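Local structure of xylose isomerase domain protein (Alicyclobacillus acidocaldarius subsp. acidocaldarius, 3U0H) at residues A[90-104]-A[130-142]. The protein is probably an isomerase, built on the xylose isomerase-like TIM-barrel fold. Residues are numbered along the deposited sequence; the frame is centred on the assembly and turned at random.
Sequences ARLCARLGARSVTAF and ELLPLGMRVGLEY
M136, a selenomethionine, reaches across from the turn before strand 137-141 and puts its side chain between helix 86-95 and the start of strand 100-104. The chain runs out nearly straight to SE and then bends (chi3 100°), so that M136 SE lies 3.9 Å from A90 CB while the terminal M136 CE turns back over the A98 carbonyl, 3.6 Å from A98 O, with V101 CG2 also near. A94 CB borders the selenium more loosely.

V101 continues this apolar layer. With CG1 anti to the backbone N (chi1 176°), V101 CG2 is directed at L131, whose CD1 it meets at 3.6 Å. The other methyl of L131, CD2, touches A90 CB, and L134 CD1 reaches the same A90 methyl from the 3-10 turn; L134 CD2 lies by the aliphatic part of R91, whose guanidinium is held by D88 and by E199 of the second subunit.

R99 gives up 66 Å² of surface to the contact just before strand 100-104. R99 O accepts R137 N (3.2 Å) in the carbonyl plane and also accepts a hydrogen bond from a water, which in turn accepts one from R137 NE. From here the ladder alternates regularly: V101 N to R137 O, G139 N to V101 O, A103 N to G139 O and E141 N to A103 O, the last at 2.7 Å. The two short strand segments cross at -20°.

Strands 100-104 and 137-141 are the adjacent parallel fourth and fifth strands of an eight-stranded TIM barrel, joined through helix 113-131 in a beta-alpha-beta crossover.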
ATOM      1  N   ALA A  90      -0.580 -22.377   1.803  1.00 18.97           N
ATOM      2  CA  ALA A  90      -1.953 -21.864   1.780  1.00 19.83           C
ATOM      3  C   ALA A  90      -2.747 -22.313   0.535  1.00 20.42           C
ATOM      4  O   ALA A  90      -3.959 -22.551   0.647  1.00 20.70           O
ATOM      5  CB  ALA A  90      -2.009 -20.375   1.952  1.00 16.79           C
ATOM      6  N   ARG A  91      -2.116 -22.431  -0.644  1.00 20.44           N
ATOM      7  CA  ARG A  91      -2.896 -22.795  -1.830  1.00 19.68           C
ATOM      8  C   ARG A  91      -3.379 -24.255  -1.698  1.00 20.89           C
ATOM      9  O   ARG A  91      -4.483 -24.577  -2.079  1.00 23.62           O
ATOM     10  CB  ARG A  91      -2.079 -22.678  -3.100  1.00 21.27           C
ATOM     11  CG  ARG A  91      -1.653 -21.287  -3.560  1.00 21.71           C
ATOM     12  CD  ARG A  91      -0.676 -21.332  -4.754  1.00 19.66           C
ATOM     13  NE  ARG A  91      -0.371 -19.975  -5.172  1.00 19.27           N
ATOM     14  CZ  ARG A  91       0.746 -19.306  -4.915  1.00 22.52           C
ATOM     15  NH1 ARG A  91       1.794 -19.865  -4.315  1.00 26.20           N
ATOM     16  NH2 ARG A  91       0.854 -18.062  -5.307  1.00 22.65           N
ATOM     17  N   LEU A  92      -2.544 -25.134  -1.160  1.00 23.67           N
ATOM     18  CA  LEU A  92      -2.901 -26.523  -0.996  1.00 24.09           C
ATOM     19  C   LEU A  92      -4.125 -26.522  -0.067  1.00 23.64           C
ATOM     20  O   LEU A  92      -5.105 -27.150  -0.353  1.00 20.95           O
ATOM     21  CB  LEU A  92      -1.741 -27.346  -0.451  1.00 25.26           C
ATOM     22  CG  LEU A  92      -2.143 -28.764   0.054  1.00 30.36           C
ATOM     23  CD1 LEU A  92      -2.763 -29.638  -1.068  1.00 30.25           C
ATOM     24  CD2 LEU A  92      -0.975 -29.501   0.743  1.00 29.79           C
ATOM     25  N   CYS A  93      -4.112 -25.733   0.992  1.00 23.72           N
ATOM     26  CA  CYS A  93      -5.242 -25.799   1.908  1.00 24.70           C
ATOM     27  C   CYS A  93      -6.481 -25.192   1.303  1.00 24.76           C
ATOM     28  O   CYS A  93      -7.587 -25.696   1.562  1.00 27.75           O
ATOM     29  CB  CYS A  93      -4.925 -25.149   3.259  1.00 25.16           C
ATOM     30  SG  CYS A  93      -3.701 -26.090   4.208  1.00 27.27           S
ATOM     31  N   ALA A  94      -6.323 -24.132   0.504  1.00 22.81           N
ATOM     32  CA  ALA A  94      -7.493 -23.548  -0.235  1.00 24.74           C
ATOM     33  C   ALA A  94      -8.219 -24.617  -1.081  1.00 26.59           C
ATOM     34  O   ALA A  94      -9.446 -24.658  -1.119  1.00 24.72           O
ATOM     35  CB  ALA A  94      -7.073 -22.351  -1.140  1.00 24.04           C
ATOM     36  N   ARG A  95      -7.434 -25.479  -1.740  1.00 30.49           N
ATOM     37  CA  ARG A  95      -7.928 -26.524  -2.643  1.00 33.87           C
ATOM     38  C   ARG A  95      -8.771 -27.571  -1.897  1.00 31.36           C
ATOM     39  O   ARG A  95      -9.596 -28.234  -2.490  1.00 30.88           O
ATOM     40  CB  ARG A  95      -6.740 -27.294  -3.292  1.00 39.44           C
ATOM     41  CG  ARG A  95      -6.185 -26.730  -4.599  1.00 47.33           C
ATOM     42  CD  ARG A  95      -4.845 -27.392  -4.974  1.00 50.99           C
ATOM     43  NE  ARG A  95      -4.990 -28.841  -5.108  1.00 54.78           N
ATOM     44  CZ  ARG A  95      -4.001 -29.671  -5.440  1.00 55.77           C
ATOM     45  NH1 ARG A  95      -4.254 -30.962  -5.569  1.00 50.40           N
ATOM     46  NH2 ARG A  95      -2.770 -29.209  -5.655  1.00 56.85           N
ATOM     47  N   LEU A  96      -8.451 -27.751  -0.622  1.00 28.48           N
ATOM     48  CA  LEU A  96      -9.164 -28.620   0.291  1.00 28.13           C
ATOM     49  C   LEU A  96     -10.333 -27.925   1.018  1.00 27.47           C
ATOM     50  O   LEU A  96     -11.047 -28.585   1.800  1.00 24.99           O
ATOM     51  CB  LEU A  96      -8.185 -29.110   1.349  1.00 28.01           C
ATOM     52  CG  LEU A  96      -7.021 -29.953   0.811  1.00 28.47           C
ATOM     53  CD1 LEU A  96      -5.950 -30.216   1.880  1.00 26.89           C
ATOM     54  CD2 LEU A  96      -7.634 -31.258   0.325  1.00 28.54           C
ATOM     55  N   GLY A  97     -10.483 -26.608   0.805  1.00 26.21           N
ATOM     56  CA  GLY A  97     -11.642 -25.849   1.272  1.00 25.89           C
ATOM     57  C   GLY A  97     -11.421 -24.749   2.325  1.00 26.04           C
ATOM     58  O   GLY A  97     -12.363 -24.081   2.716  1.00 26.03           O
ATOM     59  N   ALA A  98     -10.212 -24.590   2.818  1.00 26.38           N
ATOM     60  CA  ALA A  98      -9.942 -23.654   3.913  1.00 25.28           C
ATOM     61  C   ALA A  98     -10.027 -22.241   3.297  1.00 25.39           C
ATOM     62  O   ALA A  98      -9.535 -22.069   2.180  1.00 26.63           O
ATOM     63  CB  ALA A  98      -8.531 -23.923   4.441  1.00 21.48           C
ATOM     64  N   ARG A  99     -10.617 -21.251   3.987  1.00 28.38           N
ATOM     65  CA  ARG A  99     -10.578 -19.794   3.555  1.00 32.43           C
ATOM     66  C   ARG A  99      -9.804 -18.845   4.490  1.00 29.11           C
ATOM     67  O   ARG A  99      -9.782 -17.638   4.287  1.00 30.78           O
ATOM     68  CB  ARG A  99     -11.998 -19.225   3.422  1.00 39.22           C
ATOM     69  CG  ARG A  99     -12.799 -19.776   2.250  1.00 50.34           C
ATOM     70  CD  ARG A  99     -12.113 -19.475   0.907  1.00 62.68           C
ATOM     71  NE  ARG A  99     -11.371 -20.646   0.400  1.00 71.03           N
ATOM     72  CZ  ARG A  99     -11.869 -21.595  -0.405  1.00 74.16           C
ATOM     73  NH1 ARG A  99     -13.128 -21.537  -0.862  1.00 75.27           N
ATOM     74  NH2 ARG A  99     -11.093 -22.613  -0.769  1.00 65.17           N
ATOM     75  N   SER A 100      -9.185 -19.407   5.512  1.00 27.71           N
ATOM     76  CA  SER A 100      -8.727 -18.684   6.696  1.00 26.68           C
ATOM     77  C   SER A 100      -7.409 -19.294   7.135  1.00 25.95           C
ATOM     78  O   SER A 100      -7.196 -20.497   7.043  1.00 24.42           O
ATOM     79  CB  SER A 100      -9.721 -18.895   7.826  1.00 26.35           C
ATOM     80  OG  SER A 100     -10.153 -20.282   7.919  1.00 27.61           O
ATOM     81  N   VAL A 101      -6.560 -18.455   7.682  1.00 25.26           N
ATOM     82  CA  VAL A 101      -5.338 -18.860   8.304  1.00 25.19           C
ATOM     83  C   VAL A 101      -5.383 -18.216   9.680  1.00 25.08           C
ATOM     84  O   VAL A 101      -5.715 -17.029   9.780  1.00 29.15           O
ATOM     85  CB  VAL A 101      -4.129 -18.355   7.504  1.00 22.23           C
ATOM     86  CG1 VAL A 101      -2.862 -18.708   8.204  1.00 19.95           C
ATOM     87  CG2 VAL A 101      -4.175 -18.918   6.098  1.00 23.43           C
ATOM     88  N   THR A 102      -5.043 -18.951  10.741  1.00 25.84           N
ATOM     89  CA  THR A 102      -5.247 -18.432  12.133  1.00 24.25           C
ATOM     90  C   THR A 102      -4.021 -18.588  13.002  1.00 23.17           C
ATOM     91  O   THR A 102      -3.131 -19.386  12.728  1.00 26.03           O
ATOM     92  CB  THR A 102      -6.448 -19.110  12.829  1.00 27.01           C
ATOM     93  OG1 THR A 102      -6.218 -20.530  12.886  1.00 25.25           O
ATOM     94  CG2 THR A 102      -7.794 -18.831  12.047  1.00 24.72           C
ATOM     95  N   ALA A 103      -3.970 -17.803  14.058  1.00 22.43           N
ATOM     96  CA  ALA A 103      -2.926 -17.917  15.067  1.00 19.66           C
ATOM     97  C   ALA A 103      -3.444 -17.291  16.352  1.00 21.00           C
ATOM     98  O   ALA A 103      -4.435 -16.556  16.352  1.00 18.90           O
ATOM     99  CB  ALA A 103      -1.677 -17.208  14.580  1.00 21.57           C
ATOM    100  N   PHE A 104      -2.839 -17.647  17.481  1.00 24.11           N
ATOM    101  CA  PHE A 104      -3.305 -17.114  18.758  1.00 23.57           C
ATOM    102  C   PHE A 104      -2.265 -16.120  19.223  1.00 23.99           C
ATOM    103  O   PHE A 104      -1.174 -16.097  18.682  1.00 22.59           O
ATOM    104  CB  PHE A 104      -3.631 -18.189  19.782  1.00 24.31           C
ATOM    105  CG  PHE A 104      -2.421 -18.871  20.392  1.00 26.32           C
ATOM    106  CD1 PHE A 104      -1.826 -18.357  21.539  1.00 26.34           C
ATOM    107  CD2 PHE A 104      -1.884 -20.025  19.811  1.00 27.87           C
ATOM    108  CE1 PHE A 104      -0.741 -18.985  22.109  1.00 27.07           C
ATOM    109  CE2 PHE A 104      -0.771 -20.655  20.356  1.00 28.21           C
ATOM    110  CZ  PHE A 104      -0.203 -20.146  21.516  1.00 27.95           C
ATOM    111  N   GLU A 130       0.829 -11.797   2.211  1.00 21.67           N
ATOM    112  CA  GLU A 130       1.094 -12.942   1.320  1.00 22.85           C
ATOM    113  C   GLU A 130      -0.229 -13.604   0.992  1.00 21.85           C
ATOM    114  O   GLU A 130      -0.333 -14.337  -0.006  1.00 20.62           O
ATOM    115  CB  GLU A 130       2.037 -14.004   1.936  1.00 27.35           C
ATOM    116  CG  GLU A 130       3.481 -13.552   2.058  1.00 30.48           C
ATOM    117  CD  GLU A 130       4.019 -13.138   0.709  1.00 32.21           C
ATOM    118  OE1 GLU A 130       3.823 -13.910  -0.242  1.00 36.43           O
ATOM    119  OE2 GLU A 130       4.567 -12.034   0.572  1.00 36.17           O
ATOM    120  N   LEU A 131      -1.247 -13.337   1.799  1.00 18.65           N
ATOM    121  CA  LEU A 131      -2.514 -14.081   1.609  1.00 20.26           C
ATOM    122  C   LEU A 131      -3.572 -13.299   0.808  1.00 19.14           C
ATOM    123  O   LEU A 131      -4.596 -13.851   0.417  1.00 20.96           O
ATOM    124  CB  LEU A 131      -3.071 -14.570   2.959  1.00 18.68           C
ATOM    125  CG  LEU A 131      -2.250 -15.630   3.714  1.00 18.83           C
ATOM    126  CD1 LEU A 131      -2.803 -15.716   5.142  1.00 19.16           C
ATOM    127  CD2 LEU A 131      -2.330 -17.018   3.071  1.00 19.48           C
ATOM    128  N   LEU A 132      -3.317 -12.021   0.546  1.00 17.84           N
ATOM    129  CA  LEU A 132      -4.283 -11.212  -0.198  1.00 18.26           C
ATOM    130  C   LEU A 132      -4.573 -11.788  -1.587  1.00 17.99           C
ATOM    131  O   LEU A 132      -5.706 -11.775  -1.947  1.00 18.75           O
ATOM    132  CB  LEU A 132      -3.843  -9.734  -0.302  1.00 19.13           C
ATOM    133  CG  LEU A 132      -3.815  -8.961   1.037  1.00 21.23           C
ATOM    134  CD1 LEU A 132      -3.114  -7.574   0.961  1.00 21.56           C
ATOM    135  CD2 LEU A 132      -5.258  -8.825   1.549  1.00 21.68           C
ATOM    136  N   PRO A 133      -3.556 -12.350  -2.336  1.00 19.19           N
ATOM    137  CA  PRO A 133      -3.861 -12.851  -3.659  1.00 19.12           C
ATOM    138  C   PRO A 133      -4.762 -14.062  -3.674  1.00 22.38           C
ATOM    139  O   PRO A 133      -5.369 -14.355  -4.733  1.00 21.17           O
ATOM    140  CB  PRO A 133      -2.509 -13.229  -4.238  1.00 20.81           C
ATOM    141  CG  PRO A 133      -1.474 -12.519  -3.407  1.00 20.35           C
ATOM    142  CD  PRO A 133      -2.096 -12.349  -2.064  1.00 18.83           C
ATOM    143  N   LEU A 134      -4.878 -14.728  -2.522  1.00 22.98           N
ATOM    144  CA  LEU A 134      -5.556 -16.002  -2.437  1.00 24.80           C
ATOM    145  C   LEU A 134      -6.949 -15.784  -1.928  1.00 25.97           C
ATOM    146  O   LEU A 134      -7.741 -16.700  -1.870  1.00 26.10           O
ATOM    147  CB  LEU A 134      -4.791 -16.942  -1.480  1.00 25.87           C
ATOM    148  CG  LEU A 134      -3.261 -17.004  -1.677  1.00 27.23           C
ATOM    149  CD1 LEU A 134      -2.584 -17.918  -0.641  1.00 25.64           C
ATOM    150  CD2 LEU A 134      -2.920 -17.406  -3.126  1.00 25.32           C
ATOM    151  N   GLY A 135      -7.268 -14.556  -1.560  1.00 26.16           N
ATOM    152  CA  GLY A 135      -8.588 -14.299  -0.997  1.00 26.86           C
ATOM    153  C   GLY A 135      -8.750 -14.978   0.352  1.00 26.07           C
ATOM    154  O   GLY A 135      -9.753 -15.629   0.634  1.00 29.41           O
HETATM  155  N   MSE A 136      -7.743 -14.887   1.186  1.00 27.58           N
HETATM  156  CA  MSE A 136      -7.830 -15.551   2.480  1.00 25.70           C
HETATM  157  C   MSE A 136      -7.642 -14.525   3.588  1.00 25.51           C
HETATM  158  O   MSE A 136      -6.962 -13.473   3.443  1.00 22.89           O
HETATM  159  CB  MSE A 136      -6.842 -16.700   2.539  1.00 27.83           C
HETATM  160  CG  MSE A 136      -7.231 -17.950   1.718  1.00 29.10           C
HETATM  161 SE   MSE A 136      -5.780 -19.288   1.649  1.00 29.13          SE
HETATM  162  CE  MSE A 136      -6.342 -20.582   3.007  1.00 25.87           C
ATOM    163  N   ARG A 137      -8.305 -14.783   4.689  1.00 24.67           N
ATOM    164  CA  ARG A 137      -8.170 -13.890   5.828  1.00 23.32           C
ATOM    165  C   ARG A 137      -7.417 -14.562   6.961  1.00 23.46           C
ATOM    166  O   ARG A 137      -7.426 -15.802   7.097  1.00 24.26           O
ATOM    167  CB  ARG A 137      -9.550 -13.430   6.321  1.00 23.98           C
ATOM    168  CG  ARG A 137     -10.330 -12.471   5.409  1.00 25.11           C
ATOM    169  CD  ARG A 137     -11.837 -12.469   5.745  1.00 26.01           C
ATOM    170  NE  ARG A 137     -12.423 -13.797   5.499  1.00 26.68           N
ATOM    171  CZ  ARG A 137     -13.367 -14.377   6.217  1.00 26.20           C
ATOM    172  NH1 ARG A 137     -13.908 -13.809   7.258  1.00 29.37           N
ATOM    173  NH2 ARG A 137     -13.771 -15.557   5.873  1.00 29.67           N
ATOM    174  N   VAL A 138      -6.776 -13.711   7.769  1.00 22.96           N
ATOM    175  CA  VAL A 138      -6.096 -14.068   8.974  1.00 21.83           C
ATOM    176  C   VAL A 138      -7.029 -13.811  10.158  1.00 22.10           C
ATOM    177  O   VAL A 138      -7.556 -12.731  10.352  1.00 27.71           O
ATOM    178  CB  VAL A 138      -4.780 -13.247   9.123  1.00 23.31           C
ATOM    179  CG1 VAL A 138      -4.031 -13.565  10.453  1.00 22.07           C
ATOM    180  CG2 VAL A 138      -3.890 -13.502   7.926  1.00 21.26           C
ATOM    181  N   GLY A 139      -7.276 -14.827  10.936  1.00 22.17           N
ATOM    182  CA  GLY A 139      -7.991 -14.634  12.178  1.00 22.10           C
ATOM    183  C   GLY A 139      -7.050 -14.883  13.343  1.00 21.22           C
ATOM    184  O   GLY A 139      -6.318 -15.877  13.396  1.00 25.47           O
ATOM    185  N   LEU A 140      -7.041 -13.936  14.254  1.00 21.72           N
ATOM    186  CA  LEU A 140      -6.134 -13.942  15.377  1.00 21.53           C
ATOM    187  C   LEU A 140      -7.000 -14.305  16.562  1.00 20.43           C
ATOM    188  O   LEU A 140      -7.999 -13.650  16.828  1.00 22.76           O
ATOM    189  CB  LEU A 140      -5.522 -12.540  15.553  1.00 19.68           C
ATOM    190  CG  LEU A 140      -4.618 -12.096  14.448  1.00 20.00           C
ATOM    191  CD1 LEU A 140      -3.987 -10.714  14.644  1.00 19.91           C
ATOM    192  CD2 LEU A 140      -3.508 -13.120  14.187  1.00 18.69           C
ATOM    193  N   GLU A 141      -6.638 -15.369  17.241  1.00 20.82           N
ATOM    194  CA  GLU A 141      -7.299 -15.751  18.459  1.00 22.02           C
ATOM    195  C   GLU A 141      -6.862 -14.979  19.709  1.00 20.63           C
ATOM    196  O   GLU A 141      -5.769 -15.204  20.214  1.00 20.56           O
ATOM    197  CB  GLU A 141      -7.103 -17.253  18.679  1.00 22.69           C
ATOM    198  CG  GLU A 141      -7.887 -17.790  19.869  1.00 25.61           C
ATOM    199  CD  GLU A 141      -7.715 -19.304  20.039  1.00 28.90           C
ATOM    200  OE1 GLU A 141      -6.959 -19.958  19.283  1.00 25.45           O
ATOM    201  OE2 GLU A 141      -8.372 -19.849  20.935  1.00 36.81           O
ATOM    202  N   TYR A 142      -7.719 -14.090  20.233  1.00 22.24           N
ATOM    203  CA  TYR A 142      -7.478 -13.479  21.566  1.00 21.55           C
ATOM    204  C   TYR A 142      -7.737 -14.541  22.635  1.00 22.15           C
ATOM    205  O   TYR A 142      -8.689 -15.286  22.541  1.00 20.92           O
ATOM    206  CB  TYR A 142      -8.323 -12.227  21.818  1.00 22.85           C
ATOM    207  CG  TYR A 142      -9.841 -12.397  21.785  1.00 23.95           C
ATOM    208  CD1 TYR A 142     -10.559 -12.426  20.579  1.00 25.77           C
ATOM    209  CD2 TYR A 142     -10.568 -12.447  22.960  1.00 24.83           C
ATOM    210  CE1 TYR A 142     -11.949 -12.576  20.581  1.00 25.36           C
ATOM    211  CE2 TYR A 142     -11.925 -12.590  22.963  1.00 25.37           C
ATOM    212  CZ  TYR A 142     -12.624 -12.631  21.793  1.00 24.01           C
ATOM    213  OH  TYR A 142     -13.986 -12.792  21.886  1.00 24.34           O
TER
HETATM  214  O   HOH W   1     -11.548 -16.069   3.377  1.00 45.13           O